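Local atomic coordinates of activator of 2-hydroxyisocaproyl-CoA dehydratase (Clostridium difficile, PDB entry 4EHU), a protein that couples ATP hydrolysis to the transfer of one electron, from a [4Fe-4S] cluster shared by its two subunits, to (R)-2-hydroxyisocaproyl-CoA dehydratase in leucine fermentation. Residues A[135-138]-A[143-146]. Residues are numbered along the deposited sequence; the frame is centred on the assembly and turned at random.
With ANP (phosphoaminophosphonic acid-adenylate ester), chain D.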
ATOM      1  N   VAL A 135      -5.723  -4.018   9.087  1.00 22.43           N
ATOM      2  CA  VAL A 135      -6.565  -2.973   8.501  1.00 19.53           C
ATOM      3  C   VAL A 135      -7.963  -3.500   8.176  1.00 24.60           C
ATOM      4  O   VAL A 135      -8.970  -2.852   8.483  1.00 27.90           O
ATOM      5  CB  VAL A 135      -5.920  -2.388   7.219  1.00 24.84           C
ATOM      6  CG1 VAL A 135      -6.934  -1.619   6.410  1.00 24.60           C
ATOM      7  CG2 VAL A 135      -4.735  -1.478   7.589  1.00 23.42           C
ATOM      8  N   MET A 136      -8.048  -4.682   7.564  1.00 21.41           N
ATOM      9  CA  MET A 136      -9.345  -5.230   7.197  1.00 21.66           C
ATOM     10  C   MET A 136     -10.150  -5.682   8.418  1.00 23.00           C
ATOM     11  O   MET A 136     -11.361  -5.530   8.438  1.00 24.32           O
ATOM     12  CB  MET A 136      -9.166  -6.433   6.275  1.00 21.71           C
ATOM     13  CG  MET A 136      -8.491  -6.084   4.969  1.00 21.01           C
ATOM     14  SD  MET A 136      -9.383  -4.790   4.073  1.00 25.36           S
ATOM     15  CE  MET A 136      -8.038  -4.242   3.021  1.00 32.47           C
ATOM     16  N   ALA A 137      -9.471  -6.246   9.418  1.00 23.25           N
ATOM     17  CA  ALA A 137     -10.161  -6.714  10.625  1.00 27.39           C
ATOM     18  C   ALA A 137     -10.880  -5.546  11.298  1.00 24.01           C
ATOM     19  O   ALA A 137     -12.007  -5.695  11.790  1.00 26.72           O
ATOM     20  CB  ALA A 137      -9.165  -7.359  11.593  1.00 23.21           C
ATOM     21  N   LYS A 138     -10.233  -4.387  11.296  1.00 26.07           N
ATOM     22  CA  LYS A 138     -10.800  -3.186  11.894  1.00 37.00           C
ATOM     23  C   LYS A 138     -12.058  -2.759  11.150  1.00 35.44           C
ATOM     24  O   LYS A 138     -13.062  -2.391  11.759  1.00 32.22           O
ATOM     25  CB  LYS A 138      -9.765  -2.055  11.890  1.00 30.06           C
ATOM     26  CG  LYS A 138     -10.201  -0.773  12.579  1.00 48.58           C
ATOM     27  CD  LYS A 138      -9.091   0.274  12.491  1.00 59.88           C
ATOM     28  CE  LYS A 138      -9.412   1.529  13.296  1.00 69.49           C
ATOM     29  NZ  LYS A 138      -8.313   2.544  13.225  1.00 67.23           N
ATOM     30  N   ASP A 143     -11.957  -9.303  15.579  1.00 31.43           N
ATOM     31  CA  ASP A 143     -10.567  -9.345  15.984  1.00 26.51           C
ATOM     32  C   ASP A 143      -9.797 -10.193  14.983  1.00 26.02           C
ATOM     33  O   ASP A 143     -10.348 -11.133  14.394  1.00 23.04           O
ATOM     34  CB  ASP A 143     -10.430  -9.940  17.384  1.00 49.51           C
ATOM     35  CG  ASP A 143     -11.339  -9.268  18.394  1.00 73.42           C
ATOM     36  OD1 ASP A 143     -11.725  -8.102  18.167  1.00 75.45           O
ATOM     37  OD2 ASP A 143     -11.669  -9.911  19.414  1.00 81.74           O
ATOM     38  N   VAL A 144      -8.526  -9.868  14.791  1.00 29.08           N
ATOM     39  CA  VAL A 144      -7.708 -10.607  13.838  1.00 28.42           C
ATOM     40  C   VAL A 144      -7.644 -12.082  14.233  1.00 23.36           C
ATOM     41  O   VAL A 144      -7.478 -12.943  13.378  1.00 22.85           O
ATOM     42  CB  VAL A 144      -6.276 -10.027  13.710  1.00 29.70           C
ATOM     43  CG1 VAL A 144      -6.334  -8.620  13.152  1.00 35.73           C
ATOM     44  CG2 VAL A 144      -5.558 -10.040  15.049  1.00 44.12           C
ATOM     45  N   SER A 145      -7.794 -12.364  15.522  1.00 21.85           N
ATOM     46  CA  SER A 145      -7.729 -13.745  16.028  1.00 21.27           C
ATOM     47  C   SER A 145      -8.939 -14.593  15.631  1.00 19.42           C
ATOM     48  O   SER A 145      -8.902 -15.813  15.776  1.00 22.94           O
ATOM     49  CB  SER A 145      -7.568 -13.759  17.550  1.00 23.71           C
ATOM     50  OG  SER A 145      -8.750 -13.307  18.189  1.00 24.16           O
ATOM     51  N   GLU A 146     -10.011 -13.948  15.169  1.00 19.59           N
ATOM     52  CA  GLU A 146     -11.219 -14.677  14.775  1.00 22.11           C
ATOM     53  C   GLU A 146     -11.304 -14.931  13.272  1.00 22.17           C
ATOM     54  O   GLU A 146     -12.181 -15.688  12.844  1.00 20.49           O
ATOM     55  CB  GLU A 146     -12.481 -13.909  15.184  1.00 30.49           C
ATOM     56  CG  GLU A 146     -12.530 -13.455  16.633  1.00 34.47           C
ATOM     57  CD  GLU A 146     -13.543 -12.336  16.851  1.00 62.92           C
ATOM     58  OE1 GLU A 146     -13.168 -11.292  17.426  1.00 69.39           O
ATOM     59  OE2 GLU A 146     -14.715 -12.498  16.443  1.00 63.95           O
TER
HETATM   60  PG  ANP D 302       7.952  -8.002  10.946  1.00 18.56           P
HETATM   61  O1G ANP D 302       8.968  -6.928  11.316  1.00 19.89           O
HETATM   62  O2G ANP D 302       8.586  -9.368  11.016  1.00 19.33           O
HETATM   63  O3G ANP D 302       7.278  -7.742   9.657  1.00 20.61           O
HETATM   64  PB  ANP D 302       6.549  -8.803  13.510  1.00 19.07           P
HETATM   65  O1B ANP D 302       6.323  -7.951  14.731  1.00 21.23           O
HETATM   66  O2B ANP D 302       7.618  -9.892  13.629  1.00 17.41           O
HETATM   67  N3B ANP D 302       6.754  -7.755  12.150  1.00 18.01           N
HETATM   68  PA  ANP D 302       4.614 -10.945  13.849  1.00 18.79           P
HETATM   69  O1A ANP D 302       4.735 -10.829  15.328  1.00 19.66           O
HETATM   70  O2A ANP D 302       5.270 -12.078  13.091  1.00 17.97           O
HETATM   71  O3A ANP D 302       5.153  -9.573  13.173  1.00 18.26           O
HETATM   72  O5' ANP D 302       3.083 -10.893  13.364  1.00 18.30           O
HETATM   73  C5' ANP D 302       2.275  -9.744  13.643  1.00 19.73           C
HETATM   74  C4' ANP D 302       0.842 -10.038  13.212  1.00 26.26           C
HETATM   75  O4' ANP D 302       0.347 -11.364  13.327  1.00 22.75           O
HETATM   76  C3' ANP D 302      -0.272  -9.010  13.130  1.00 23.33           C
HETATM   77  O3' ANP D 302      -0.017  -8.055  12.090  1.00 22.02           O
HETATM   78  C2' ANP D 302      -1.511  -9.885  12.913  1.00 25.59           C
HETATM   79  O2' ANP D 302      -2.034  -9.780  11.577  1.00 25.85           O
HETATM   80  C1' ANP D 302      -1.075 -11.328  13.167  1.00 22.88           C
HETATM   81  N9  ANP D 302      -1.624 -11.903  14.409  1.00 21.97           N
HETATM   82  C8  ANP D 302      -1.236 -11.627  15.671  1.00 23.52           C
HETATM   83  N7  ANP D 302      -1.923 -12.386  16.561  1.00 23.49           N
HETATM   84  C5  ANP D 302      -2.762 -13.167  15.835  1.00 20.90           C
HETATM   85  C6  ANP D 302      -3.755 -14.202  16.130  1.00 22.14           C
HETATM   86  N6  ANP D 302      -4.002 -14.534  17.420  1.00 23.58           N
HETATM   87  N1  ANP D 302      -4.399 -14.782  15.086  1.00 20.67           N
HETATM   88  C2  ANP D 302      -4.154 -14.454  13.809  1.00 22.10           C
HETATM   89  N3  ANP D 302      -3.265 -13.508  13.467  1.00 20.97           N
HETATM   90  C4  ANP D 302      -2.553 -12.857  14.421  1.00 20.77           C
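Ala137 and Val144 meet where a helix of this actin-fold ATPase faces the loop that follows its C-terminal end and covers one face of the adenine. Helix 130-140 turns the methyl of Ala137 toward segment 143-146, and CB lies 3.5 Å from Val144 CG1, a little tighter than usual for two carbons. The small alanine lets the backbones draw close, with the two CA atoms 5.6 Å apart. No hydrogen bond crosses between the segments, so their direct contact is essentially this one pair of apolar side chains.

Val144 illustrates how a branched residue can serve two neighbours at once. Its chi1 of -64° sets CG1 anti to the carbonyl carbon and beside the backbone N, against the helix, while CG2 projects over the bound ADPNP, 4.2 Å from C4 of the adenine. The following backbone continues along the same face of the base: Val144 O lies over C2, and Ser145 CA stands 3.6 Å from N1. Just before the segment, Asp134 on the same helix is hydrogen-bonded to the nucleotide, so helix and loop both reach the ligand. Elsewhere on the helix, Val135 and Met136 touch helix 165-177, which follows the cluster ligand Cys164.

The other side is looser. Asp143 directs its CB away from the helix and is solvent-exposed. Here the loop is shaped locally: Glu146 N bonds to Asp143 O at 2.9 Å, closing a type I beta turn with Val144 and Ser145 at its corners, whereas the bond from Asp143 N to Glu146 OE1 is doubtful, because the model sets that oxygen too close to Asp143 CG. Farther along the loop, Ser145 CB lies 3.7 Å from the exocyclic N6 of the adenine.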